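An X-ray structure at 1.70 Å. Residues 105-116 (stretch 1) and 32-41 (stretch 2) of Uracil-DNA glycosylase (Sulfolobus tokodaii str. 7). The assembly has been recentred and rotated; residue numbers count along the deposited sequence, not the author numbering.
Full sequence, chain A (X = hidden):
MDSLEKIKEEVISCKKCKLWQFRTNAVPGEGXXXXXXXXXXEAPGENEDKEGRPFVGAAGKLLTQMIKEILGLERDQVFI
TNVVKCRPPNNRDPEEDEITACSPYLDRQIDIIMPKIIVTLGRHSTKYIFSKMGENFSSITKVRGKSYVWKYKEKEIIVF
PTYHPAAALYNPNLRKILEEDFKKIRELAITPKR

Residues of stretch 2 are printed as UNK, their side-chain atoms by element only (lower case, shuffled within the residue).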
ATOM      1  N   TYR A 105      -5.371   3.030  11.193  1.00 20.47           N
ATOM      2  CA  TYR A 105      -6.275   2.266  10.332  1.00 17.57           C
ATOM      3  C   TYR A 105      -5.509   1.198   9.579  1.00 17.08           C
ATOM      4  O   TYR A 105      -5.952   0.060   9.504  1.00 16.98           O
ATOM      5  CB  TYR A 105      -6.987   3.172   9.321  1.00 17.91           C
ATOM      6  CG  TYR A 105      -8.019   4.126   9.913  1.00 19.92           C
ATOM      7  CD1 TYR A 105      -8.977   3.659  10.805  1.00 20.77           C
ATOM      8  CD2 TYR A 105      -8.039   5.480   9.554  1.00 20.08           C
ATOM      9  CE1 TYR A 105      -9.955   4.489  11.317  1.00 22.89           C
ATOM     10  CE2 TYR A 105      -9.012   6.331  10.063  1.00 21.23           C
ATOM     11  CZ  TYR A 105      -9.972   5.813  10.954  1.00 22.00           C
ATOM     12  OH  TYR A 105     -10.946   6.623  11.493  1.00 25.34           O
ATOM     13  N   LEU A 106      -4.364   1.569   9.012  1.00 18.80           N
ATOM     14  CA  LEU A 106      -3.530   0.575   8.319  1.00 16.44           C
ATOM     15  C   LEU A 106      -3.040  -0.544   9.274  1.00 18.00           C
ATOM     16  O   LEU A 106      -3.076  -1.720   8.924  1.00 18.62           O
ATOM     17  CB  LEU A 106      -2.339   1.271   7.667  1.00 16.57           C
ATOM     18  CG  LEU A 106      -1.332   0.356   6.962  1.00 16.26           C
ATOM     19  CD1 LEU A 106      -2.013  -0.369   5.836  1.00 18.27           C
ATOM     20  CD2 LEU A 106      -0.151   1.172   6.441  1.00 18.04           C
ATOM     21  N   ASP A 107      -2.576  -0.153  10.455  1.00 18.48           N
ATOM     22  CA  ASP A 107      -2.184  -1.099  11.505  1.00 20.61           C
ATOM     23  C   ASP A 107      -3.308  -2.104  11.729  1.00 20.75           C
ATOM     24  O   ASP A 107      -3.077  -3.311  11.819  1.00 22.24           O
ATOM     25  CB  ASP A 107      -1.895  -0.402  12.832  1.00 24.58           C
ATOM     26  CG  ASP A 107      -0.697   0.510  12.783  1.00 24.92           C
ATOM     27  OD1 ASP A 107       0.122   0.406  11.852  1.00 22.60           O
ATOM     28  OD2 ASP A 107      -0.570   1.327  13.707  1.00 26.59           O
ATOM     29  N   ARG A 108      -4.530  -1.590  11.830  1.00 21.19           N
ATOM     30  CA  ARG A 108      -5.682  -2.446  12.104  1.00 22.09           C
ATOM     31  C   ARG A 108      -5.979  -3.358  10.931  1.00 20.52           C
ATOM     32  O   ARG A 108      -6.385  -4.517  11.121  1.00 20.50           O
ATOM     33  CB  ARG A 108      -6.904  -1.595  12.443  1.00 23.23           C
ATOM     34  CG  ARG A 108      -6.772  -0.918  13.801  1.00 22.19           C
ATOM     35  CD  ARG A 108      -7.836   0.154  14.028  1.00 25.94           C
ATOM     36  NE  ARG A 108      -9.201  -0.351  13.886  1.00 24.50           N
ATOM     37  CZ  ARG A 108     -10.271   0.436  13.882  1.00 25.76           C
ATOM     38  NH1 ARG A 108     -10.108   1.748  14.007  1.00 24.65           N
ATOM     39  NH2 ARG A 108     -11.488  -0.077  13.748  1.00 25.86           N
ATOM     40  N   GLN A 109      -5.759  -2.856   9.720  1.00 18.10           N
ATOM     41  CA  GLN A 109      -6.024  -3.644   8.519  1.00 15.93           C
ATOM     42  C   GLN A 109      -5.006  -4.779   8.414  1.00 18.88           C
ATOM     43  O   GLN A 109      -5.359  -5.937   8.089  1.00 17.81           O
ATOM     44  CB  GLN A 109      -6.009  -2.754   7.255  1.00 15.10           C
ATOM     45  CG  GLN A 109      -7.185  -1.811   7.214  1.00 14.05           C
ATOM     46  CD  GLN A 109      -7.089  -0.783   6.095  1.00 17.49           C
ATOM     47  OE1 GLN A 109      -6.017  -0.227   5.857  1.00 17.80           O
ATOM     48  NE2 GLN A 109      -8.200  -0.548   5.389  1.00 15.29           N
ATOM     49  N   ILE A 110      -3.745  -4.450   8.678  1.00 16.93           N
ATOM     50  CA  ILE A 110      -2.705  -5.476   8.709  1.00 16.56           C
ATOM     51  C   ILE A 110      -2.994  -6.519   9.792  1.00 18.59           C
ATOM     52  O   ILE A 110      -2.839  -7.720   9.548  1.00 20.00           O
ATOM     53  CB  ILE A 110      -1.314  -4.855   8.928  1.00 18.66           C
ATOM     54  CG1 ILE A 110      -0.949  -3.950   7.764  1.00 18.37           C
ATOM     55  CG2 ILE A 110      -0.247  -5.951   9.121  1.00 23.81           C
ATOM     56  CD1 ILE A 110       0.291  -3.118   8.037  1.00 19.21           C
ATOM     57  N   ASP A 111      -3.433  -6.070  10.969  1.00 19.48           N
ATOM     58  CA  ASP A 111      -3.728  -6.974  12.086  1.00 22.85           C
ATOM     59  C   ASP A 111      -4.748  -8.025  11.721  1.00 22.93           C
ATOM     60  O   ASP A 111      -4.685  -9.174  12.198  1.00 25.62           O
ATOM     61  CB  ASP A 111      -4.252  -6.183  13.291  1.00 26.52           C
ATOM     62  CG  ASP A 111      -3.151  -5.553  14.079  1.00 37.55           C
ATOM     63  OD1 ASP A 111      -1.989  -5.795  13.711  1.00 37.78           O
ATOM     64  OD2 ASP A 111      -3.436  -4.834  15.072  1.00 41.78           O
ATOM     65  N   ILE A 112      -5.695  -7.629  10.876  1.00 19.84           N
ATOM     66  CA  ILE A 112      -6.781  -8.506  10.497  1.00 22.44           C
ATOM     67  C   ILE A 112      -6.375  -9.387   9.325  1.00 20.89           C
ATOM     68  O   ILE A 112      -6.574 -10.602   9.366  1.00 22.22           O
ATOM     69  CB  ILE A 112      -8.043  -7.708  10.130  1.00 22.36           C
ATOM     70  CG1 ILE A 112      -8.724  -7.162  11.395  1.00 24.78           C
ATOM     71  CG2 ILE A 112      -9.012  -8.561   9.324  1.00 24.64           C
ATOM     72  CD1 ILE A 112      -9.571  -5.928  11.123  1.00 23.70           C
ATOM     73  N   ILE A 113      -5.811  -8.784   8.287  1.00 19.98           N
ATOM     74  CA  ILE A 113      -5.459  -9.547   7.101  1.00 17.26           C
ATOM     75  C   ILE A 113      -4.285 -10.516   7.318  1.00 17.28           C
ATOM     76  O   ILE A 113      -4.334 -11.657   6.849  1.00 18.50           O
ATOM     77  CB  ILE A 113      -5.159  -8.586   5.941  1.00 15.95           C
ATOM     78  CG1 ILE A 113      -6.435  -7.810   5.587  1.00 16.77           C
ATOM     79  CG2 ILE A 113      -4.713  -9.357   4.721  1.00 14.33           C
ATOM     80  CD1 ILE A 113      -6.184  -6.584   4.735  1.00 17.11           C
ATOM     81  N   MET A 114      -3.247 -10.066   8.026  1.00 18.26           N
ATOM     82  CA  MET A 114      -2.018 -10.844   8.213  1.00 17.23           C
ATOM     83  C   MET A 114      -1.514 -11.450   6.916  1.00 17.24           C
ATOM     84  O   MET A 114      -1.314 -12.674   6.823  1.00 19.36           O
ATOM     85  CB  MET A 114      -2.220 -11.945   9.276  1.00 22.00           C
ATOM     86  CG  MET A 114      -2.463 -11.366  10.660  1.00 27.27           C
ATOM     87  SD  MET A 114      -1.056 -10.388  11.239  1.00 33.09           S
ATOM     88  CE  MET A 114       0.165 -11.709  11.380  1.00 32.26           C
ATOM     89  N   PRO A 115      -1.262 -10.600   5.917  1.00 18.58           N
ATOM     90  CA  PRO A 115      -0.813 -11.108   4.616  1.00 19.15           C
ATOM     91  C   PRO A 115       0.563 -11.782   4.672  1.00 18.87           C
ATOM     92  O   PRO A 115       1.404 -11.503   5.564  1.00 19.26           O
ATOM     93  CB  PRO A 115      -0.768  -9.848   3.766  1.00 16.85           C
ATOM     94  CG  PRO A 115      -0.354  -8.770   4.776  1.00 18.16           C
ATOM     95  CD  PRO A 115      -1.116  -9.136   6.022  1.00 18.66           C
ATOM     96  N   LYS A 116       0.794 -12.690   3.728  1.00 15.71           N
ATOM     97  CA  LYS A 116       2.117 -13.284   3.557  1.00 16.90           C
ATOM     98  C   LYS A 116       3.151 -12.212   3.177  1.00 16.53           C
ATOM     99  O   LYS A 116       4.312 -12.261   3.602  1.00 18.69           O
ATOM    100  CB  LYS A 116       2.071 -14.365   2.461  1.00 18.71           C
ATOM    101  CG  LYS A 116       3.417 -15.058   2.215  1.00 24.79           C
ATOM    102  CD  LYS A 116       3.271 -16.146   1.129  1.00 30.23           C
ATOM    103  CE  LYS A 116       4.532 -17.004   1.017  1.00 36.34           C
ATOM    104  NZ  LYS A 116       4.402 -18.067  -0.026  1.00 38.03           N
ATOM    105  N   UNK A  32      -9.491  -8.671  -0.955  1.00 15.92           N
ATOM    106  CA  UNK A  32      -9.795  -9.912  -0.256  1.00 17.46           C
ATOM    107  C   UNK A  32      -9.312  -9.874   1.186  1.00 16.81           C
ATOM    108  O   UNK A  32      -8.150  -9.575   1.429  1.00 16.44           O
ATOM    109  c   UNK A  32      -9.129 -11.053  -1.012  1.00 16.40           C
ATOM    110  c   UNK A  32     -10.746 -12.765  -0.124  1.00 20.10           C
ATOM    111  o   UNK A  32     -10.321 -16.293   0.761  1.00 27.73           O
ATOM    112  c   UNK A  32      -9.452 -12.424  -0.512  1.00 16.19           C
ATOM    113  c   UNK A  32      -8.470 -13.406  -0.478  1.00 19.88           C
ATOM    114  c   UNK A  32     -11.029 -14.062   0.308  1.00 23.56           C
ATOM    115  c   UNK A  32      -8.761 -14.692  -0.053  1.00 22.50           C
ATOM    116  c   UNK A  32     -10.028 -15.001   0.345  1.00 25.28           C
ATOM    117  N   UNK A  33     -10.201 -10.140   2.148  1.00 15.51           N
ATOM    118  CA  UNK A  33      -9.783 -10.060   3.550  1.00 17.08           C
ATOM    119  C   UNK A  33      -8.751 -11.102   3.936  1.00 18.16           C
ATOM    120  O   UNK A  33      -8.134 -10.937   4.990  1.00 21.02           O
ATOM    121  c   UNK A  33     -12.102  -9.722   3.419  1.00 22.15           C
ATOM    122  c   UNK A  33     -11.669 -10.124   2.028  1.00 18.92           C
ATOM    123  c   UNK A  33     -11.090 -10.305   4.314  1.00 22.78           C
ATOM    124  N   UNK A  34      -8.605 -12.148   3.131  1.00 18.23           N
ATOM    125  CA  UNK A  34      -7.592 -13.181   3.378  1.00 19.55           C
ATOM    126  C   UNK A  34      -6.536 -13.134   2.271  1.00 18.36           C
ATOM    127  O   UNK A  34      -5.876 -14.139   1.948  1.00 18.26           O
ATOM    128  c   UNK A  34      -8.244 -14.559   3.489  1.00 20.45           C
ATOM    129  n   UNK A  34     -11.111 -17.420   6.489  1.00 36.26           N
ATOM    130  c   UNK A  34      -9.767 -16.031   4.911  1.00 27.68           C
ATOM    131  c   UNK A  34      -9.238 -14.632   4.653  1.00 19.76           C
ATOM    132  c   UNK A  34     -10.547 -16.071   6.229  1.00 31.99           C
ATOM    133  N   UNK A  35      -6.330 -11.937   1.718  1.00 16.84           N
ATOM    134  CA  UNK A  35      -5.263 -11.752   0.722  1.00 15.98           C
ATOM    135  C   UNK A  35      -3.901 -12.217   1.225  1.00 16.55           C
ATOM    136  O   UNK A  35      -3.493 -11.927   2.352  1.00 19.25           O
ATOM    137  c   UNK A  35      -5.164 -10.279   0.294  1.00 15.04           C
ATOM    138  N   UNK A  36      -3.193 -12.938   0.373  1.00 16.16           N
ATOM    139  CA  UNK A  36      -1.786 -13.216   0.695  1.00 15.90           C
ATOM    140  C   UNK A  36      -0.884 -12.032   0.413  1.00 16.18           C
ATOM    141  O   UNK A  36       0.188 -11.923   1.019  1.00 16.54           O
ATOM    142  c   UNK A  36      -1.301 -14.425  -0.073  1.00 21.78           C
ATOM    143  c   UNK A  36      -1.403 -16.938  -0.181  1.00 35.65           C
ATOM    144  o   UNK A  36      -0.613 -16.813  -1.135  1.00 37.01           O
ATOM    145  o   UNK A  36      -1.777 -18.038   0.269  1.00 43.05           O
ATOM    146  c   UNK A  36      -1.922 -15.689   0.488  1.00 26.86           C
ATOM    147  N   UNK A  37      -1.275 -11.170  -0.523  1.00 13.73           N
ATOM    148  CA  UNK A  37      -0.470  -9.979  -0.832  1.00 14.85           C
ATOM    149  C   UNK A  37      -1.254  -8.703  -0.577  1.00 15.69           C
ATOM    150  O   UNK A  37      -2.364  -8.504  -1.071  1.00 14.17           O
ATOM    151  c   UNK A  37       0.017  -9.969  -2.290  1.00 15.38           C
ATOM    152  c   UNK A  37       0.653 -11.316  -2.652  1.00 17.84           C
ATOM    153  c   UNK A  37       1.143 -11.437  -4.110  1.00 16.43           C
ATOM    154  c   UNK A  37       0.957  -8.766  -2.519  1.00 16.67           C
ATOM    155  N   UNK A  38      -0.652  -7.823   0.195  1.00 13.99           N
ATOM    156  CA  UNK A  38      -1.270  -6.555   0.525  1.00 15.16           C
ATOM    157  C   UNK A  38      -0.380  -5.472  -0.087  1.00 14.50           C
ATOM    158  O   UNK A  38       0.846  -5.522   0.062  1.00 15.61           O
ATOM    159  s   UNK A  38      -2.245  -5.387   4.382  1.00 25.61           S
ATOM    160  c   UNK A  38      -2.009  -5.171   2.574  1.00 22.21           C
ATOM    161  c   UNK A  38      -1.399  -6.434   2.054  1.00 16.72           C
ATOM    162  c   UNK A  38      -2.935  -3.782   4.687  1.00 25.60           C
ATOM    163  N   UNK A  39      -0.975  -4.533  -0.820  1.00 14.08           N
ATOM    164  CA  UNK A  39      -0.232  -3.406  -1.426  1.00 12.67           C
ATOM    165  C   UNK A  39      -0.548  -2.150  -0.655  1.00 14.49           C
ATOM    166  O   UNK A  39      -1.713  -1.865  -0.386  1.00 15.54           O
ATOM    167  c   UNK A  39       0.448  -6.616  -5.253  1.00 14.48           C
ATOM    168  c   UNK A  39      -0.630  -3.220  -2.902  1.00 14.81           C
ATOM    169  c   UNK A  39      -0.268  -4.393  -3.754  1.00 15.68           C
ATOM    170  c   UNK A  39      -0.766  -6.598  -4.583  1.00 15.14           C
ATOM    171  c   UNK A  39       1.319  -5.533  -5.169  1.00 15.27           C
ATOM    172  c   UNK A  39       0.955  -4.429  -4.411  1.00 15.53           C
ATOM    173  c   UNK A  39      -1.111  -5.478  -3.825  1.00 15.11           C
ATOM    174  N   UNK A  40       0.476  -1.396  -0.306  1.00 13.01           N
ATOM    175  CA  UNK A  40       0.247  -0.148   0.432  1.00 14.62           C
ATOM    176  C   UNK A  40       0.928   1.003  -0.261  1.00 15.16           C
ATOM    177  O   UNK A  40       2.153   1.018  -0.381  1.00 16.82           O
ATOM    178  c   UNK A  40       0.266  -1.495   2.575  1.00 14.54           C
ATOM    179  c   UNK A  40       0.396   1.015   2.689  1.00 14.85           C
ATOM    180  c   UNK A  40       0.783  -0.234   1.887  1.00 14.97           C
ATOM    181  N   UNK A  41       0.130   1.969  -0.711  1.00 13.34           N
ATOM    182  CA  UNK A  41       0.685   3.184  -1.288  1.00 14.05           C
ATOM    183  C   UNK A  41       0.753   4.340  -0.310  1.00 16.71           C
ATOM    184  O   UNK A  41       0.672   4.177   0.903  1.00 15.49           O
TER
HETATM  185  O   HOH W   1      -4.097 -13.267   4.620  1.00 23.54           O

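Position 32 carries one carbon leading to a six-carbon ring that bears an oxygen, and the side chain makes no contact with stretch 1. This is Tyr32, whose CA-to-CB bond points sideways; a phenol, part apolar and part polar, tolerates an exposed turn. At position 33 three carbons close a ring onto the backbone nitrogen, and the carbonyl O lies 3.6 Å from Ile113 CG1. The ring defines Pro33, whose fixed phi of -66° suits the type I turn that starts at Tyr32.

Position 34 has four carbons in a row ending in nitrogen, and its CA-to-CB bond points away from stretch 1. Lys34 is exposed, and a charged amine on a long chain suits such a site. Position 35 has a single side-chain carbon; its carbonyl O approaches Ile113 CG2 (3.7 Å) and Pro115 CA (3.6 Å), while its N donates to Tyr32 O (3.0 Å), closing the turn. The small methyl of Ala35 suits a buried site where the backbone itself makes the close contacts.

At position 36 three carbons end in two oxygens, and the backbone packs closely, with its O 3.6 Å from Pro115 CB and 2.9 Å from Lys116 N. This is Glu36, an exposed residue, as suits a carboxylate.

Position 37 opens the strand with four carbons, forked at the first, one arm two carbons long. Ile37 turns its CA-to-CB bond away from stretch 1, and its apolar bulk suits a buried site. Position 38 shows two carbons, a sulfur and a carbon, unbranched; the last carbon meets Leu106 and Ile110, the sulfur meets Ile113, and CB lies 3.7 Å from Pro115 CG. Met38 is fully extended (t, t, t): CE lies 3.7 Å from both Leu106 CD1 and Ile110 CG1, and SD 4.1 Å from Ile113 CD1. A long, slender apolar chain can bridge these separate surfaces.

Position 39 has one carbon and an unsubstituted six-carbon ring, out of reach of stretch 1; the apolar ring of Phe39 suits its buried site. Position 40 has one carbon bearing two others, one of which meets Leu106. Val40, a short branched apolar residue, suits a buried strand position; CG1 lies 3.8 Å from Leu106 CD2. Position 41 has no side-chain atoms: Gly41, with stretch 1 out of reach.

Helix and strand run nearly antiparallel (172°), their axes 10.8 Å apart at closest approach. Met38, with the largest covered area, spans much of that gap, and Val40 extends the apolar packing. Beyond the helix, Pro115 and Lys116 come close to the backbone of Glu36, while water 1 donates to both Ala35 O (2.7 Å) and Ile113 O (2.8 Å), linking the two stretches.

Stretch 2 32-41: YPKAEIMFVG
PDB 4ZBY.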